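Local structure of HIT family hydrolase (Legionella pneumophila subsp. pneumophila, 6D6J) at residues 48-53 with 103-108. The protein binds zinc and is probably a hydrolase of the histidine triad (HIT) family. Sequence-based numbering, arbitrary orientation. Where two conformers were deposited one is given.
With ZN (zinc ion), chain G.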
ATOM      1  N   ILE B  48      -4.538  -0.411   9.565  1.00  4.42           N
ATOM      2  CA  ILE B  48      -3.561  -1.318  10.166  1.00  4.74           C
ATOM      3  C   ILE B  48      -2.331  -0.481  10.484  1.00  4.60           C
ATOM      4  O   ILE B  48      -1.767   0.172   9.592  1.00  4.74           O
ATOM      5  CB  ILE B  48      -3.216  -2.518   9.256  1.00  4.92           C
ATOM      6  CG1 ILE B  48      -4.473  -3.299   8.791  1.00  5.75           C
ATOM      7  CG2 ILE B  48      -2.284  -3.478  10.004  1.00  5.81           C
ATOM      8  CD1 ILE B  48      -5.209  -2.747   7.588  1.00  6.53           C
ATOM      9  N   ILE B  49      -1.941  -0.467  11.756  1.00  5.02           N
ATOM     10  CA  ILE B  49      -0.862   0.415  12.219  1.00  4.58           C
ATOM     11  C   ILE B  49       0.202  -0.371  12.972  1.00  4.86           C
ATOM     12  O   ILE B  49      -0.101  -1.394  13.615  1.00  5.63           O
ATOM     13  CB  ILE B  49      -1.372   1.576  13.103  1.00  5.59           C
ATOM     14  CG1 ILE B  49      -1.853   1.098  14.495  1.00  6.72           C
ATOM     15  CG2 ILE B  49      -2.438   2.366  12.377  1.00  7.35           C
ATOM     16  CD1 ILE B  49      -2.034   2.236  15.476  1.00  8.22           C
ATOM     17  N   PRO B  50       1.446   0.095  12.967  1.00  5.22           N
ATOM     18  CA  PRO B  50       2.397  -0.380  13.979  1.00  5.52           C
ATOM     19  C   PRO B  50       2.049   0.214  15.337  1.00  5.41           C
ATOM     20  O   PRO B  50       1.555   1.341  15.432  1.00  6.38           O
ATOM     21  CB  PRO B  50       3.734   0.178  13.477  1.00  6.65           C
ATOM     22  CG  PRO B  50       3.372   1.478  12.805  1.00  7.31           C
ATOM     23  CD  PRO B  50       1.971   1.257  12.219  1.00  6.15           C
ATOM     24  N   LYS B  51       2.332  -0.539  16.405  1.00  5.66           N
ATOM     25  CA  LYS B  51       2.256   0.058  17.736  1.00  7.23           C
ATOM     26  C   LYS B  51       3.399   1.054  17.957  1.00  7.47           C
ATOM     27  O   LYS B  51       3.223   2.070  18.633  1.00  9.88           O
ATOM     28  CB  LYS B  51       2.215  -1.051  18.789  1.00  9.21           C
ATOM     29  CG  LYS B  51       0.919  -1.851  18.770  1.00 10.89           C
ATOM     30  CD  LYS B  51       0.963  -2.987  19.801  1.00 12.71           C
ATOM     31  CE  LYS B  51      -0.393  -3.595  20.001  1.00 13.97           C
ATOM     32  NZ  LYS B  51      -0.337  -4.663  21.038  1.00 14.56           N
ATOM     33  N   LYS B  52       4.567   0.794  17.379  1.00  7.58           N
ATOM     34  CA  LYS B  52       5.656   1.768  17.367  1.00  7.57           C
ATOM     35  C   LYS B  52       5.237   3.021  16.596  1.00  6.98           C
ATOM     36  O   LYS B  52       4.619   2.934  15.528  1.00  8.44           O
ATOM     37  CB  LYS B  52       6.876   1.139  16.666  1.00  8.19           C
ATOM     38  CG  LYS B  52       8.087   2.079  16.532  1.00  8.85           C
ATOM     39  CD  LYS B  52       9.251   1.355  15.920  1.00 10.04           C
ATOM     40  CE  LYS B  52      10.467   2.231  15.813  1.00 12.86           C
ATOM     41  NZ  LYS B  52      11.650   1.442  15.414  1.00 15.25           N
ATOM     42  N   HIS B  53       5.585   4.199  17.126  1.00  5.50           N
ATOM     43  CA  HIS B  53       5.313   5.447  16.429  1.00  5.85           C
ATOM     44  C   HIS B  53       6.353   5.684  15.339  1.00  6.15           C
ATOM     45  O   HIS B  53       7.541   5.867  15.624  1.00  7.88           O
ATOM     46  CB  HIS B  53       5.298   6.618  17.405  1.00  6.51           C
ATOM     47  CG  HIS B  53       4.989   7.916  16.739  1.00  6.17           C
ATOM     48  ND1 HIS B  53       3.698   8.348  16.500  1.00  6.63           N
ATOM     49  CD2 HIS B  53       5.810   8.849  16.207  1.00  7.62           C
ATOM     50  CE1 HIS B  53       3.744   9.507  15.869  1.00  7.12           C
ATOM     51  NE2 HIS B  53       5.011   9.829  15.672  1.00  7.70           N
ATOM     52  N   VAL B 103      -2.885  12.116   9.818  1.00 10.50           N
ATOM     53  CA  VAL B 103      -2.376  11.645  11.097  1.00  9.00           C
ATOM     54  C   VAL B 103      -0.968  11.137  10.850  1.00  7.23           C
ATOM     55  O   VAL B 103      -0.752  10.250  10.006  1.00  6.96           O
ATOM     56  CB  VAL B 103      -3.268  10.541  11.691  1.00  9.32           C
ATOM     57  CG1 VAL B 103      -2.661  10.006  12.982  1.00  9.50           C
ATOM     58  CG2 VAL B 103      -4.663  11.073  11.961  1.00 10.82           C
ATOM     59  N   TYR B 104      -0.008  11.690  11.593  1.00  7.49           N
ATOM     60  CA  TYR B 104       1.415  11.422  11.370  1.00  6.77           C
ATOM     61  C   TYR B 104       1.908  10.231  12.205  1.00  6.16           C
ATOM     62  O   TYR B 104       2.833  10.303  13.010  1.00  6.97           O
ATOM     63  CB  TYR B 104       2.245  12.708  11.497  1.00  7.40           C
ATOM     64  CG  TYR B 104       2.039  13.511  10.239  1.00  8.13           C
ATOM     65  CD1 TYR B 104       0.958  14.370  10.096  1.00  9.53           C
ATOM     66  CD2 TYR B 104       2.843  13.292   9.131  1.00  8.42           C
ATOM     67  CE1 TYR B 104       0.726  15.031   8.890  1.00 10.58           C
ATOM     68  CE2 TYR B 104       2.635  13.940   7.951  1.00  9.59           C
ATOM     69  CZ  TYR B 104       1.585  14.812   7.824  1.00 10.67           C
ATOM     70  OH  TYR B 104       1.396  15.440   6.616  1.00 13.62           O
ATOM     71  N   HIS B 105       1.252   9.093  11.956  1.00  6.09           N
ATOM     72  CA  HIS B 105       1.639   7.774  12.455  1.00  5.28           C
ATOM     73  C   HIS B 105       1.235   6.833  11.332  1.00  5.39           C
ATOM     74  O   HIS B 105       0.075   6.855  10.911  1.00  6.56           O
ATOM     75  CB  HIS B 105       0.860   7.480  13.741  1.00  6.00           C
ATOM     76  CG  HIS B 105       1.183   6.166  14.395  1.00  5.69           C
ATOM     77  ND1 HIS B 105       1.476   6.067  15.744  1.00  5.47           N
ATOM     78  CD2 HIS B 105       1.177   4.896  13.918  1.00  6.34           C
ATOM     79  CE1 HIS B 105       1.654   4.794  16.059  1.00  5.71           C
ATOM     80  NE2 HIS B 105       1.462   4.061  14.974  1.00  5.82           N
ATOM     81  N   ILE B 106       2.180   6.046  10.804  1.00  5.31           N
ATOM     82  CA  ILE B 106       1.889   5.299   9.585  0.59  5.49           C
ATOM     83  C   ILE B 106       0.673   4.398   9.771  1.00  5.29           C
ATOM     84  O   ILE B 106       0.431   3.824  10.844  1.00  5.74           O
ATOM     85  CB  ILE B 106       3.107   4.543   9.021  0.59  6.50           C
ATOM     86  CG1 ILE B 106       3.663   3.534  10.018  0.59  6.16           C
ATOM     87  CG2 ILE B 106       4.188   5.503   8.602  0.59  8.23           C
ATOM     88  CD1 ILE B 106       4.749   2.659   9.411  0.59  7.17           C
ATOM     89  N   HIS B 107      -0.102   4.278   8.696  1.00  5.30           N
ATOM     90  CA  HIS B 107      -1.312   3.472   8.711  1.00  5.34           C
ATOM     91  C   HIS B 107      -1.590   2.994   7.300  1.00  5.27           C
ATOM     92  O   HIS B 107      -1.522   3.762   6.342  1.00  6.38           O
ATOM     93  CB  HIS B 107      -2.519   4.241   9.272  1.00  5.68           C
ATOM     94  CG  HIS B 107      -2.708   5.611   8.689  1.00  6.69           C
ATOM     95  ND1 HIS B 107      -1.900   6.677   9.025  1.00  7.37           N
ATOM     96  CD2 HIS B 107      -3.659   6.107   7.863  1.00  8.40           C
ATOM     97  CE1 HIS B 107      -2.323   7.764   8.404  1.00  7.95           C
ATOM     98  NE2 HIS B 107      -3.384   7.445   7.683  1.00  9.11           N
ATOM     99  N   LEU B 108      -1.910   1.720   7.182  1.00  4.81           N
ATOM    100  CA  LEU B 108      -2.355   1.149   5.917  1.00  4.22           C
ATOM    101  C   LEU B 108      -3.881   1.136   5.905  1.00  4.10           C
ATOM    102  O   LEU B 108      -4.511   0.582   6.819  1.00  5.17           O
ATOM    103  CB  LEU B 108      -1.814  -0.273   5.780  1.00  4.54           C
ATOM    104  CG  LEU B 108      -2.156  -1.027   4.493  1.00  4.82           C
ATOM    105  CD1 LEU B 108      -1.718  -0.217   3.282  1.00  5.86           C
ATOM    106  CD2 LEU B 108      -1.422  -2.362   4.503  1.00  6.40           C
TER
HETATM  107 ZN    ZN G 200       1.855   7.606  17.100  0.93  7.24          ZN
HETATM  108  O   HOH W   1       4.442  12.212  14.187  1.00 12.40           O
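The zinc site and the histidine triad motif of this HIT-family protein overlap at His105, which belongs to both and shares one zinc ion with His53, the other two ligands being Cys11 and Cys14. ND1 of His53 and ND1 of His105 each lie 2.1 Å from the zinc. The two rings stand nearly perpendicular, planes at 82°, as separate corners of a four-ligand site allow. His105 suits its place because imidazole has two nitrogens: with ND1 on the zinc, NE2 is left as a donor and donates its N-H to Pro50 O, 2.8 Å away and almost in the ring plane. CG of His105 lies anti to the backbone N (chi1 -178°), which carries the ring across to 48-53, and zinc at ND1 and Pro50 O at NE2 together fix its rotation. His53 is likewise held at both nitrogens, since its NE2 donates to a water that in turn donates to Tyr104 O.

Behind the metal the contact turns apolar. Proline and branched isoleucine give bulk to this buried packing: the Pro50 ring lies against Ile106, with CG to CG1 at a tight 3.5 Å, and CG2 of Ile49 packs on His107 CB. The backbone oxygen of Ile106 is buried here with no polar partner, close to Pro50 CD and Ile49 CG2. His107, the predicted nucleophile, turns its ring away from 48-53; its ND1 donates to His105 O at 2.7 Å, within the ring plane, so the carbonyl of a zinc ligand orients the ring. Beyond it, Ile48 and Leu108 form an antiparallel hydrogen-bonded pair, Leu108 N to Ile48 O being nearly straight (174°), and both side chains, suitably apolar, pack against helix 62-81. Strand 44-50 thus joins strand 108-112 beside a Cys2His2 zinc site that takes its His105 from the His-x-His-x-His signature of the HIT family.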